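PDB 3PSH: molybdate-binding protein MolA from Haemophilus influenzae, which binds molybdate and tungstate, but not sulfate or phosphate, in the periplasm and serves the MolBCA ABC transporter as its solute-binding protein for low-affinity molybdate import. Local coordinates for residues Q25-N30 with Y280-A285; V87-N92 with V110-R115; G143-A148 with Q156-V161; I31-D36 with K317-S322; A135-L140 with A163-R168. All blocks are in the same frame, centred on the assembly; numbering follows the deposited sequence.

Contact 1 (Q25-N30 with Y280-A285); sequences QHQTLN and YPMPEA. With MOO (molybdate ion), chain B.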
# COMPACT_ATOMS: atom_id res chain seq x y z
N GLN A 25 5.62 -10.37 0.14
CA GLN A 25 4.93 -9.16 -0.35
C GLN A 25 4.86 -8.24 0.87
O GLN A 25 4.38 -8.68 1.95
CB GLN A 25 3.52 -9.54 -0.83
CG GLN A 25 2.88 -8.33 -1.64
CD GLN A 25 1.40 -8.25 -1.57
OE1 GLN A 25 0.73 -8.22 -2.65
NE2 GLN A 25 0.83 -8.30 -0.38
N HIS A 26 5.33 -6.95 0.79
CA HIS A 26 5.29 -5.98 1.86
C HIS A 26 3.88 -5.56 2.30
O HIS A 26 3.63 -5.32 3.45
CB HIS A 26 6.12 -4.72 1.52
CG HIS A 26 5.80 -4.12 0.18
ND1 HIS A 26 6.01 -4.79 -1.01
CD2 HIS A 26 5.37 -2.87 -0.18
CE1 HIS A 26 5.70 -4.01 -2.04
NE2 HIS A 26 5.23 -2.87 -1.55
N GLN A 27 2.96 -5.56 1.33
CA GLN A 27 1.58 -5.14 1.67
C GLN A 27 0.96 -6.14 2.61
O GLN A 27 0.37 -5.80 3.66
CB GLN A 27 0.68 -4.97 0.46
CG GLN A 27 1.31 -3.78 -0.35
CD GLN A 27 2.13 -4.21 -1.50
OE1 GLN A 27 2.70 -5.30 -1.55
NE2 GLN A 27 2.22 -3.29 -2.50
N THR A 28 1.07 -7.42 2.22
CA THR A 28 0.53 -8.44 3.14
C THR A 28 1.32 -8.42 4.49
O THR A 28 0.72 -8.60 5.54
CB THR A 28 0.71 -9.81 2.53
OG1 THR A 28 -0.19 -9.98 1.43
CG2 THR A 28 0.48 -10.90 3.57
N LEU A 29 2.66 -8.21 4.48
CA LEU A 29 3.44 -8.16 5.70
C LEU A 29 2.86 -7.08 6.63
O LEU A 29 2.70 -7.34 7.79
CB LEU A 29 4.96 -7.94 5.36
CG LEU A 29 5.92 -7.94 6.56
CD1 LEU A 29 5.62 -9.20 7.50
CD2 LEU A 29 7.31 -8.03 5.95
N ASN A 30 2.58 -5.88 6.10
CA ASN A 30 2.13 -4.76 6.94
C ASN A 30 0.74 -5.16 7.50
O ASN A 30 0.47 -4.90 8.64
CB ASN A 30 2.07 -3.50 6.04
CG ASN A 30 1.54 -2.29 6.78
OD1 ASN A 30 1.81 -2.12 8.00
ND2 ASN A 30 0.85 -1.43 6.04
N TYR A 280 -0.95 0.03 -4.13
CA TYR A 280 -1.92 -0.84 -3.39
C TYR A 280 -2.52 -0.08 -2.16
O TYR A 280 -1.74 0.53 -1.38
CB TYR A 280 -1.19 -2.13 -2.83
CG TYR A 280 -0.79 -3.12 -3.91
CD1 TYR A 280 -1.38 -4.41 -3.99
CD2 TYR A 280 0.23 -2.79 -4.79
CE1 TYR A 280 -0.98 -5.34 -5.00
CE2 TYR A 280 0.61 -3.68 -5.81
CZ TYR A 280 0.02 -4.96 -5.86
OH TYR A 280 0.46 -5.80 -6.91
N PRO A 281 -3.82 -0.33 -1.81
CA PRO A 281 -4.42 0.31 -0.67
C PRO A 281 -3.94 -0.41 0.63
O PRO A 281 -3.84 -1.66 0.64
CB PRO A 281 -5.88 0.04 -0.88
CG PRO A 281 -5.97 -1.41 -1.57
CD PRO A 281 -4.79 -1.23 -2.54
N MET A 282 -3.78 0.36 1.71
CA MET A 282 -3.42 -0.19 3.00
C MET A 282 -4.36 0.44 3.98
O MET A 282 -4.78 1.60 3.77
CB MET A 282 -1.96 0.18 3.39
CG MET A 282 -0.83 -0.19 2.44
SD MET A 282 -0.08 -1.88 2.76
CE MET A 282 -1.52 -2.93 2.84
N PRO A 283 -4.78 -0.33 5.00
CA PRO A 283 -5.87 0.14 5.82
C PRO A 283 -5.56 1.46 6.47
O PRO A 283 -6.49 2.28 6.61
CB PRO A 283 -6.03 -0.95 6.91
CG PRO A 283 -4.68 -1.85 6.81
CD PRO A 283 -4.25 -1.69 5.37
N GLU A 284 -4.33 1.66 6.94
CA GLU A 284 -3.98 2.98 7.55
C GLU A 284 -3.97 4.12 6.59
O GLU A 284 -4.13 5.28 7.02
CB GLU A 284 -2.63 2.92 8.33
CG GLU A 284 -1.37 2.73 7.45
CD GLU A 284 -1.04 1.32 6.98
OE1 GLU A 284 -1.93 0.43 7.03
OE2 GLU A 284 0.13 1.12 6.56
N ALA A 285 -3.72 3.81 5.33
CA ALA A 285 -3.70 4.87 4.26
C ALA A 285 -5.09 5.40 4.08
O ALA A 285 -5.23 6.61 3.97
CB ALA A 285 -3.19 4.33 3.00
MO MOO B . 3.30 -0.31 -3.95
O1 MOO B . 3.39 1.32 -4.42
O2 MOO B . 3.43 -1.37 -5.30
O3 MOO B . 1.81 -0.61 -3.20
O4 MOO B . 4.46 -0.50 -2.72

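Contact 2 (V87-N92 with V110-R115); sequences VVFVTN and VAISLR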
# COMPACT_ATOMS: atom_id res chain seq x y z
N VAL A 87 3.08 -22.12 4.55
CA VAL A 87 2.41 -21.36 3.46
C VAL A 87 3.35 -20.25 3.02
O VAL A 87 4.10 -19.81 3.87
CB VAL A 87 1.04 -20.73 4.00
CG1 VAL A 87 1.29 -19.71 5.16
CG2 VAL A 87 0.13 -20.21 2.82
N VAL A 88 3.25 -19.79 1.77
CA VAL A 88 3.97 -18.61 1.20
C VAL A 88 2.88 -17.72 0.65
O VAL A 88 2.07 -18.18 -0.21
CB VAL A 88 4.92 -19.00 0.08
CG1 VAL A 88 5.71 -17.81 -0.51
CG2 VAL A 88 6.01 -20.02 0.70
N PHE A 89 2.90 -16.48 1.10
CA PHE A 89 2.10 -15.43 0.46
C PHE A 89 2.95 -14.79 -0.58
O PHE A 89 4.08 -14.49 -0.31
CB PHE A 89 1.74 -14.32 1.46
CG PHE A 89 0.72 -14.75 2.48
CD1 PHE A 89 -0.68 -14.48 2.28
CD2 PHE A 89 1.14 -15.38 3.65
CE1 PHE A 89 -1.64 -14.91 3.29
CE2 PHE A 89 0.19 -15.77 4.64
CZ PHE A 89 -1.18 -15.47 4.44
N VAL A 90 2.37 -14.66 -1.78
CA VAL A 90 3.09 -13.96 -2.87
C VAL A 90 2.23 -12.79 -3.33
O VAL A 90 0.99 -12.82 -3.15
CB VAL A 90 3.43 -14.92 -4.07
CG1 VAL A 90 4.35 -16.07 -3.50
CG2 VAL A 90 2.18 -15.45 -4.85
N THR A 91 2.84 -11.83 -4.05
CA THR A 91 2.05 -10.75 -4.71
C THR A 91 1.33 -11.33 -5.96
O THR A 91 1.80 -12.25 -6.64
CB THR A 91 2.99 -9.61 -5.04
OG1 THR A 91 2.25 -8.40 -5.29
CG2 THR A 91 3.98 -9.94 -6.14
N ASN A 92 0.23 -10.65 -6.33
CA ASN A 92 -0.59 -11.10 -7.40
C ASN A 92 0.12 -11.19 -8.73
O ASN A 92 -0.22 -12.02 -9.53
CB ASN A 92 -1.84 -10.24 -7.53
CG ASN A 92 -1.50 -8.77 -7.73
OD1 ASN A 92 -0.85 -8.13 -6.85
ND2 ASN A 92 -1.77 -8.30 -8.92
N VAL A 110 -0.44 -18.44 -1.53
CA VAL A 110 -1.63 -17.63 -1.45
C VAL A 110 -1.24 -16.25 -2.00
O VAL A 110 -0.34 -15.59 -1.45
CB VAL A 110 -2.07 -17.40 -0.00
CG1 VAL A 110 -3.33 -16.41 0.10
CG2 VAL A 110 -2.47 -18.73 0.60
N ALA A 111 -1.85 -15.95 -3.15
CA ALA A 111 -1.55 -14.67 -3.94
C ALA A 111 -2.46 -13.55 -3.44
O ALA A 111 -3.73 -13.79 -3.20
CB ALA A 111 -1.76 -14.94 -5.44
N ILE A 112 -1.86 -12.41 -3.14
CA ILE A 112 -2.65 -11.30 -2.61
C ILE A 112 -2.50 -10.10 -3.56
O ILE A 112 -1.41 -9.70 -3.92
CB ILE A 112 -2.13 -10.92 -1.23
CG1 ILE A 112 -2.41 -12.03 -0.18
CG2 ILE A 112 -2.82 -9.53 -0.73
CD1 ILE A 112 -3.90 -12.37 0.19
N SER A 113 -3.66 -9.54 -3.92
CA SER A 113 -3.64 -8.37 -4.79
C SER A 113 -4.25 -7.18 -4.06
O SER A 113 -4.06 -6.06 -4.56
CB SER A 113 -4.56 -8.56 -6.00
OG SER A 113 -5.88 -8.76 -5.58
N LEU A 114 -5.06 -7.39 -2.98
CA LEU A 114 -5.84 -6.27 -2.38
C LEU A 114 -6.73 -5.55 -3.44
O LEU A 114 -7.11 -4.33 -3.29
CB LEU A 114 -4.92 -5.26 -1.67
CG LEU A 114 -4.03 -5.97 -0.62
CD1 LEU A 114 -3.18 -4.84 0.07
CD2 LEU A 114 -4.82 -6.75 0.40
N ARG A 115 -7.11 -6.28 -4.47
CA ARG A 115 -8.02 -5.78 -5.50
C ARG A 115 -8.98 -6.89 -5.99
O ARG A 115 -8.61 -8.08 -6.17
CB ARG A 115 -7.19 -5.12 -6.64
CG ARG A 115 -6.74 -5.90 -7.82
CD ARG A 115 -6.35 -4.95 -8.95
NE ARG A 115 -5.66 -5.71 -9.97
CZ ARG A 115 -4.37 -5.78 -10.09
NH1 ARG A 115 -3.51 -5.16 -9.26
NH2 ARG A 115 -3.90 -6.53 -11.02
O HOH W 1 -0.91 -5.51 -9.27

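Contact 3 (G143-A148 with Q156-V161); sequences GIELIA and QGDELV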
# COMPACT_ATOMS: atom_id res chain seq x y z
N GLY A 143 -8.95 -8.94 0.90
CA GLY A 143 -7.59 -9.31 1.24
C GLY A 143 -7.28 -9.42 2.71
O GLY A 143 -6.61 -10.33 3.18
N ILE A 144 -7.69 -8.37 3.43
CA ILE A 144 -7.52 -8.41 4.87
C ILE A 144 -8.26 -9.66 5.42
O ILE A 144 -7.71 -10.36 6.31
CB ILE A 144 -8.03 -7.06 5.56
CG1 ILE A 144 -7.09 -5.88 5.21
CG2 ILE A 144 -8.00 -7.26 7.11
CD1 ILE A 144 -7.67 -4.55 5.79
N GLU A 145 -9.49 -9.81 4.93
CA GLU A 145 -10.25 -11.03 5.43
C GLU A 145 -9.53 -12.31 5.20
O GLU A 145 -9.51 -13.23 6.10
CB GLU A 145 -11.70 -11.07 4.95
CG GLU A 145 -12.50 -9.84 5.47
CD GLU A 145 -13.82 -9.65 4.73
OE1 GLU A 145 -13.99 -10.27 3.66
OE2 GLU A 145 -14.62 -8.84 5.19
N LEU A 146 -8.93 -12.42 4.03
CA LEU A 146 -8.18 -13.71 3.62
C LEU A 146 -6.94 -13.89 4.49
O LEU A 146 -6.71 -14.96 5.00
CB LEU A 146 -7.85 -13.70 2.13
CG LEU A 146 -6.87 -14.81 1.67
CD1 LEU A 146 -7.64 -16.22 1.87
CD2 LEU A 146 -6.61 -14.60 0.08
N ILE A 147 -6.13 -12.83 4.66
CA ILE A 147 -4.88 -12.95 5.44
C ILE A 147 -5.31 -13.28 6.89
O ILE A 147 -4.67 -14.11 7.55
CB ILE A 147 -4.09 -11.62 5.35
CG1 ILE A 147 -3.75 -11.36 3.88
CG2 ILE A 147 -2.89 -11.65 6.30
CD1 ILE A 147 -3.28 -9.91 3.49
N ALA A 148 -6.33 -12.62 7.40
CA ALA A 148 -6.75 -12.88 8.77
C ALA A 148 -7.23 -14.34 8.89
O ALA A 148 -7.03 -14.98 9.92
CB ALA A 148 -7.76 -11.86 9.27
N GLN A 156 -9.66 -9.61 14.73
CA GLN A 156 -8.84 -8.42 14.54
C GLN A 156 -8.93 -7.97 13.06
O GLN A 156 -8.95 -6.76 12.73
CB GLN A 156 -7.41 -8.59 15.02
CG GLN A 156 -6.65 -7.20 15.00
CD GLN A 156 -5.67 -6.98 16.13
OE1 GLN A 156 -4.53 -6.45 15.94
NE2 GLN A 156 -6.10 -7.31 17.35
N GLY A 157 -9.05 -8.92 12.12
CA GLY A 157 -9.25 -8.64 10.71
C GLY A 157 -10.52 -7.80 10.50
O GLY A 157 -10.52 -6.79 9.80
N ASP A 158 -11.59 -8.20 11.15
CA ASP A 158 -12.84 -7.49 11.00
C ASP A 158 -12.72 -6.08 11.57
O ASP A 158 -13.28 -5.18 10.97
CB ASP A 158 -14.00 -8.24 11.63
CG ASP A 158 -14.32 -9.53 10.87
OD1 ASP A 158 -14.02 -9.63 9.69
OD2 ASP A 158 -14.95 -10.46 11.49
N GLU A 159 -12.00 -5.91 12.68
CA GLU A 159 -11.82 -4.61 13.28
C GLU A 159 -10.94 -3.71 12.38
O GLU A 159 -11.11 -2.44 12.32
CB GLU A 159 -11.08 -4.80 14.63
CG GLU A 159 -12.01 -5.52 15.61
CD GLU A 159 -11.33 -6.10 16.84
OE1 GLU A 159 -10.05 -6.18 16.87
OE2 GLU A 159 -12.13 -6.55 17.71
N LEU A 160 -9.98 -4.35 11.73
CA LEU A 160 -9.04 -3.64 10.82
C LEU A 160 -9.77 -3.15 9.56
O LEU A 160 -9.62 -1.93 9.14
CB LEU A 160 -7.90 -4.62 10.40
CG LEU A 160 -6.81 -3.83 9.59
CD1 LEU A 160 -6.10 -2.70 10.30
CD2 LEU A 160 -5.72 -4.90 9.29
N VAL A 161 -10.68 -3.98 9.02
CA VAL A 161 -11.50 -3.56 7.90
C VAL A 161 -12.40 -2.37 8.31
O VAL A 161 -12.50 -1.37 7.59
CB VAL A 161 -12.37 -4.73 7.37
CG1 VAL A 161 -13.46 -4.21 6.36
CG2 VAL A 161 -11.42 -5.83 6.69
O HOH W 2 -14.39 -7.66 7.49

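Contact 4 (I31-D36 with K317-S322); sequences IAVQLD and KFYRTS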
# COMPACT_ATOMS: atom_id res chain seq x y z
N ILE A 31 -0.10 -5.75 6.67
CA ILE A 31 -1.41 -6.28 7.21
C ILE A 31 -1.20 -7.26 8.36
O ILE A 31 -1.86 -7.15 9.41
CB ILE A 31 -2.35 -6.77 6.06
CG1 ILE A 31 -2.77 -5.59 5.13
CG2 ILE A 31 -3.56 -7.65 6.69
CD1 ILE A 31 -3.32 -6.02 3.83
N ALA A 32 -0.31 -8.23 8.14
CA ALA A 32 -0.07 -9.26 9.18
C ALA A 32 0.44 -8.64 10.44
O ALA A 32 0.06 -9.11 11.56
CB ALA A 32 0.96 -10.32 8.73
N VAL A 33 1.26 -7.57 10.32
CA VAL A 33 1.75 -6.92 11.52
C VAL A 33 0.52 -6.34 12.24
O VAL A 33 0.41 -6.35 13.49
CB VAL A 33 2.82 -5.81 11.14
CG1 VAL A 33 3.05 -4.85 12.34
CG2 VAL A 33 4.10 -6.47 10.65
N GLN A 34 -0.39 -5.78 11.47
CA GLN A 34 -1.55 -5.12 12.11
C GLN A 34 -2.60 -6.10 12.62
O GLN A 34 -3.61 -5.73 13.23
CB GLN A 34 -2.21 -4.05 11.20
CG GLN A 34 -1.18 -2.93 10.88
CD GLN A 34 -1.80 -1.92 9.89
OE1 GLN A 34 -2.80 -1.25 10.24
NE2 GLN A 34 -1.28 -1.89 8.65
N LEU A 35 -2.50 -7.34 12.16
CA LEU A 35 -3.32 -8.45 12.69
C LEU A 35 -2.60 -9.12 13.89
O LEU A 35 -3.20 -10.08 14.49
CB LEU A 35 -3.50 -9.49 11.57
CG LEU A 35 -4.39 -9.08 10.42
CD1 LEU A 35 -4.40 -10.27 9.47
CD2 LEU A 35 -5.87 -8.67 10.86
N ASP A 36 -1.43 -8.60 14.30
CA ASP A 36 -0.60 -9.14 15.46
C ASP A 36 -0.32 -10.61 15.12
O ASP A 36 -0.42 -11.47 16.02
CB ASP A 36 -1.36 -9.16 16.83
CG ASP A 36 -0.39 -9.12 18.05
OD1 ASP A 36 0.85 -9.00 17.89
OD2 ASP A 36 -0.93 -9.25 19.20
N LYS A 317 -3.86 0.45 18.71
CA LYS A 317 -4.68 -0.74 18.42
C LYS A 317 -4.01 -1.76 17.49
O LYS A 317 -3.84 -2.96 17.87
CB LYS A 317 -6.09 -0.39 17.92
CG LYS A 317 -6.83 -1.57 17.37
CD LYS A 317 -7.56 -2.35 18.47
CE LYS A 317 -8.24 -3.59 17.87
NZ LYS A 317 -8.61 -4.47 19.13
N PHE A 318 -3.41 -1.26 16.37
CA PHE A 318 -2.96 -2.17 15.30
C PHE A 318 -1.47 -2.34 15.29
O PHE A 318 -0.98 -3.38 14.79
CB PHE A 318 -3.51 -1.63 13.94
CG PHE A 318 -5.05 -1.76 13.89
CD1 PHE A 318 -5.64 -3.00 13.99
CD2 PHE A 318 -5.89 -0.63 13.85
CE1 PHE A 318 -7.02 -3.16 14.04
CE2 PHE A 318 -7.28 -0.76 13.88
CZ PHE A 318 -7.88 -2.02 13.93
N TYR A 319 -0.72 -1.32 15.75
CA TYR A 319 0.74 -1.50 15.82
C TYR A 319 1.25 -1.69 17.23
O TYR A 319 2.43 -1.88 17.38
CB TYR A 319 1.49 -0.32 15.17
CG TYR A 319 1.33 -0.21 13.66
CD1 TYR A 319 1.87 -1.20 12.80
CD2 TYR A 319 0.64 0.90 13.09
CE1 TYR A 319 1.78 -1.10 11.39
CE2 TYR A 319 0.61 1.04 11.65
CZ TYR A 319 1.09 0.02 10.84
OH TYR A 319 1.09 0.17 9.49
N ARG A 320 0.37 -1.64 18.22
CA ARG A 320 0.67 -1.88 19.67
C ARG A 320 1.80 -0.91 20.17
O ARG A 320 2.64 -1.21 21.10
CB ARG A 320 1.04 -3.39 19.86
CG ARG A 320 0.03 -4.34 19.33
CD ARG A 320 0.65 -5.77 19.21
NE ARG A 320 1.54 -5.76 18.02
CZ ARG A 320 1.14 -5.84 16.72
NH1 ARG A 320 -0.12 -5.81 16.36
NH2 ARG A 320 2.08 -5.82 15.78
N THR A 321 1.84 0.26 19.55
CA THR A 321 2.77 1.30 19.95
C THR A 321 2.22 2.69 19.56
O THR A 321 1.17 2.76 18.92
CB THR A 321 4.20 1.10 19.38
OG1 THR A 321 5.07 1.99 20.11
CG2 THR A 321 4.31 1.35 17.89
N SER A 322 2.84 3.74 20.05
CA SER A 322 2.50 5.09 19.53
C SER A 322 3.09 5.41 18.15
O SER A 322 4.06 4.76 17.70
CB SER A 322 2.92 6.17 20.55
OG SER A 322 4.31 6.15 20.64

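Contact 5 (A135-L140 with A163-R168); sequences AYNDGL and AAFANR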
# COMPACT_ATOMS: atom_id res chain seq x y z
N ALA A 135 -12.97 -1.83 -6.91
CA ALA A 135 -12.06 -2.95 -6.98
C ALA A 135 -11.13 -2.85 -5.80
O ALA A 135 -10.82 -3.88 -5.18
CB ALA A 135 -11.28 -2.90 -8.31
N TYR A 136 -10.56 -1.67 -5.56
CA TYR A 136 -9.67 -1.52 -4.38
C TYR A 136 -10.36 -1.53 -3.02
O TYR A 136 -9.85 -2.04 -1.96
CB TYR A 136 -8.68 -0.31 -4.51
CG TYR A 136 -7.61 -0.58 -5.62
CD1 TYR A 136 -6.68 -1.65 -5.42
CD2 TYR A 136 -7.46 0.23 -6.78
CE1 TYR A 136 -5.67 -1.89 -6.39
CE2 TYR A 136 -6.44 -0.02 -7.73
CZ TYR A 136 -5.55 -1.08 -7.49
OH TYR A 136 -4.61 -1.39 -8.41
N ASN A 137 -11.56 -0.92 -2.94
CA ASN A 137 -12.31 -1.02 -1.71
C ASN A 137 -12.64 -2.49 -1.33
O ASN A 137 -12.38 -2.98 -0.23
CB ASN A 137 -13.61 -0.25 -1.84
CG ASN A 137 -13.36 1.28 -1.85
OD1 ASN A 137 -12.28 1.71 -1.44
ND2 ASN A 137 -14.35 2.07 -2.29
N ASP A 138 -13.27 -3.16 -2.29
CA ASP A 138 -13.67 -4.54 -2.03
C ASP A 138 -12.44 -5.46 -1.91
O ASP A 138 -12.44 -6.40 -1.16
CB ASP A 138 -14.50 -5.03 -3.20
CG ASP A 138 -15.94 -4.42 -3.23
OD1 ASP A 138 -16.29 -3.73 -2.24
OD2 ASP A 138 -16.63 -4.67 -4.26
N GLY A 139 -11.36 -5.08 -2.55
CA GLY A 139 -10.15 -5.97 -2.62
C GLY A 139 -9.37 -5.84 -1.31
O GLY A 139 -8.79 -6.87 -0.85
N LEU A 140 -9.40 -4.64 -0.67
CA LEU A 140 -8.69 -4.44 0.56
C LEU A 140 -9.44 -5.21 1.60
O LEU A 140 -8.86 -5.98 2.35
CB LEU A 140 -8.70 -2.92 0.93
CG LEU A 140 -8.04 -2.65 2.28
CD1 LEU A 140 -6.62 -3.12 2.41
CD2 LEU A 140 -8.05 -1.10 2.41
N ALA A 163 -11.96 -0.22 10.80
CA ALA A 163 -11.11 0.96 10.97
C ALA A 163 -10.70 1.56 9.61
O ALA A 163 -10.71 2.83 9.45
CB ALA A 163 -9.91 0.69 11.80
N ALA A 164 -10.36 0.72 8.61
CA ALA A 164 -9.87 1.27 7.34
C ALA A 164 -10.84 2.28 6.71
O ALA A 164 -10.44 3.26 6.02
CB ALA A 164 -9.60 0.08 6.30
N PHE A 165 -12.11 1.91 6.84
CA PHE A 165 -13.19 2.65 6.14
C PHE A 165 -14.00 3.68 6.99
O PHE A 165 -14.98 4.31 6.48
CB PHE A 165 -14.17 1.66 5.44
CG PHE A 165 -13.58 0.90 4.28
CD1 PHE A 165 -13.40 1.49 2.98
CD2 PHE A 165 -13.01 -0.37 4.53
CE1 PHE A 165 -12.79 0.75 1.97
CE2 PHE A 165 -12.33 -1.06 3.51
CZ PHE A 165 -12.26 -0.49 2.24
N ALA A 166 -13.59 3.81 8.25
CA ALA A 166 -14.36 4.52 9.25
C ALA A 166 -14.46 6.02 8.91
O ALA A 166 -15.34 6.70 9.47
CB ALA A 166 -13.67 4.34 10.57
N ASN A 167 -13.52 6.56 8.12
CA ASN A 167 -13.48 8.03 7.86
C ASN A 167 -13.95 8.39 6.48
O ASN A 167 -13.87 9.56 6.09
CB ASN A 167 -12.10 8.64 8.18
CG ASN A 167 -11.76 8.47 9.64
OD1 ASN A 167 -12.61 8.68 10.53
ND2 ASN A 167 -10.55 8.06 9.93
N ARG A 168 -14.31 7.41 5.68
CA ARG A 168 -14.63 7.68 4.28
C ARG A 168 -15.91 8.58 4.20
O ARG A 168 -15.94 9.51 3.37
CB ARG A 168 -14.92 6.33 3.57
CG ARG A 168 -13.61 5.75 3.10
CD ARG A 168 -13.25 6.36 1.74
NE ARG A 168 -11.90 6.07 1.15
CZ ARG A 168 -11.70 5.03 0.30
NH1 ARG A 168 -12.71 4.19 0.02
NH2 ARG A 168 -10.55 4.87 -0.29
O HOH W 3 -10.43 3.35 -2.84

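Contact 1 (Q25-N30 with Y280-A285)
Gln27 and Tyr280 meet beside the bound molybdate, in the ligand cleft of this periplasmic binding protein, where helix 26-34 begins. Gln27 is worth following outward. Its CB lies 3.8 Å from Met282 CE, and CG sits about as far from Tyr280 CB as from Met282 SD. The chain then bends, chi2 of 100° bringing CD over one face of the Tyr280 ring, offset toward the rim. At the tip the two amide atoms part: OE1 rests over the centre of the His26 ring, while NE2 bonds to molybdate O3 at 2.8 Å. Tyr280 N reaches that same O3 from 3.0 Å, and two N-H groups therefore hold one oxygen. His26 NE2 takes O4, also at 2.8 Å, with a straighter N-H...O angle of 162°. Tyr196 OH, Gly279 N and Arg243 NH1 also hydrogen-bond the ion, and Asn92 holds the hydroxyl of Tyr280. One helical turn after His26, Asn30 and Glu284 reach tip to tip, ND2 to OE2 at 2.7 Å, with amide and carboxylate planes 85° apart; Lys276 forms a salt bridge with the same oxygen. Asn30 ND2 also makes a weak bond to the Met282 sulfur, SD, at 3.4 Å.

Contact 2 (V87-N92 with V110-R115)
Phe89 and Val110 lie side by side on neighbouring parallel strands, the tight part of the contact. Their side chains point the same way, with Phe89 CE1 3.9 Å from Val110 CG1, and Ile112 CG1 comes in at the edge of the Phe89 ring. Between the strands the backbone ladder is regular: Val110 N to Val88 O at 2.8 Å, Val90 N to Val110 O at 2.9 Å, Ile112 N to Val90 O. Phe151 and Leu146 of helix 132-151 cover the face carrying Phe89 and Val110. The other face is lighter: Val90 CG2 against Ala111 CB.

Past the strands the pairing loosens. Asn92 N bonds weakly to Ile112 O at 3.1 Å. Asn92 CG, between its backbone N and carbonyl carbon (chi1 58°), lies 3.5 Å from Ser113 CB. The Asn92 amide and Arg115 guanidinium planes are perpendicular; their N-H groups, both donors, share a water, 2.9 Å from Asn92 ND2 and 2.6 Å from Arg115 NH1. Tyr280 OH holds Asn92 OD1, Lys122 O accepts from ND2, and Arg115 NH2 bonds to Glu121 O and Lys124 O. This is the beta-alpha-beta crossover of strand 87-91, helix 96-103 and strand 109-112, closing one edge of the parallel sheet near the molybdate site.

Contact 3 (G143-A148 with Q156-V161)
Ile144 and Val161 carry the apolar part of this helix pair. The two side chains slide past each other in opposite directions, with Ile144 CG2 3.7 Å from Val161 CG2. Leu160 crosses the same isoleucine at about a right angle: its CD2 touches both branches, 3.9 Å from Ile144 CG2 and 4.0 Å from Ile144 CD1. With CG1 beside the backbone N (chi1 -69°), CG2 stands anti to it, and CG2 is the branch that meets both Val161 and Leu160; CD1 adds to the contact with Leu160.

Side chain against backbone is the second kind of contact. Ala148 CB rests 3.8 Å from Gly157 CA, and with no side chain at Gly157 the two backbones come to 5.3 Å between the CA atoms of Ala148 and Gly157. Ile144 CG2 also comes 3.7 Å from Gly157 O.

The polar contact lies at the partly exposed side of the pair and is indirect. One water donates to Glu145 OE2 at 2.6 Å and to Asp158 OD1 at 3.0 Å, standing between two carboxylates that would be expected to repel one another. Each acid has a lysine of its own as well, Lys141 for Glu145 and Lys154 for Asp158. The short segments run 163° to each other, the nearly antiparallel packing of an alpha-alpha hairpin, in which helix 132-151 turns back directly into helix 154-165.

Contact 4 (I31-D36 with K317-S322)
Arg320 grips the backbone oxygen of Val33 where helix 26-34 ends in a Schellman motif at Asp36. Hydrogen bonding comes first: NH2 and NH1 of Arg320 both point at Val33 O, at 2.9 Å and 3.0 Å, with the oxygen close to the guanidinium plane. Asp36 N, from the helix end itself, donates to that same oxygen, so three N-H groups converge on one carbonyl. A positive guanidinium at a helix C-terminus would be expected to interact favourably with the helix dipole.

The charged pair is of another sort. The Asp36 carboxylate stacks on the guanidinium with planes 7° apart, and its OD1 lies over the flat group, 3.3 Å from Arg320 NE. No N-H points at it, which makes this salt bridge one of charges alone.

Carbon contacts fill the buried side. Gln34 CG sits over the face of the Tyr319 ring in a CH-pi contact, 4.0 Å from the ring centroid, and the Gln34 amide stacks on the ring, tilted by 27°. Val33 CG1 meets the ring at its edge, 3.9 Å from Tyr319 CD1. The polar ends are held from outside: Tyr314 bonds to Gln34 OE1, Glu284 to Gln34 NE2, and Asn30 to the Tyr319 hydroxyl. At the point where the two backbones come closest, the C-H of Gln34 CA points almost straight at Phe318 O, 3.2 Å away.

Contact 5 (A135-L140 with A163-R168)
Asn137 takes a hydrogen bond from Arg168 at one end and packs on Phe165 beside it. Arg168 NH1 donates to Asn137 OD1 at 2.9 Å, almost straight at the hydrogen (167°), and OD1 lies close to the guanidinium plane. Seen from the acceptor the approach is different, since NH1 stands above the plane of the amide carbonyl. A water closes the ring, donating to Asn137 OD1 at 2.8 Å and accepting from Arg168 NH2 at 3.0 Å. The same OD1 lies at the edge of the Phe165 ring, 3.6 Å from CE1, with amide and ring planes nearly perpendicular. Phe165 CZ comes 3.5 Å from the backbone O of Asn137, and Leu140 CD2 adds looser contacts, 4.3 Å from that CZ and slightly farther from Ala164 CB.

Outside this shell, helix 283-297 packs against residues 163-168: Leu286 touches both Phe165 and Arg168, Pro283 packs on Ala164, and Glu290 forms a salt bridge with Arg168 NE. A bend at chi2 (-84°) swings CD of the arginine aside from an extended course. With Glu290 as its charged partner, Arg168 meets in Asn137 a neutral acceptor, whose C=O the nearby positive group and the donating water would both be expected to polarise.

In the fold
Contact 1 lies about 4 Å from the centre of the chain, and the centres of the other four stand 11 to 12 Å from it. Contacts 2, 3 and 5 are nested inside the long loop it closes; contact 2 comes first along the chain, and contact 5 encloses contact 3 on the same hairpin of helices 132-151 and 154-165. Contact 4 shares helix 26-34 with contact 1, and the segments of these two alternate in sequence, which ties the C-terminal helix 307-319 back to helix 26-34, near the N-terminal end. Contact 2, in the first parallel sheet, is about 20 Å from contact 4. Helix 26-34 thus has its N-terminal end at the molybdate pocket and its C-terminal end against helix 307-319.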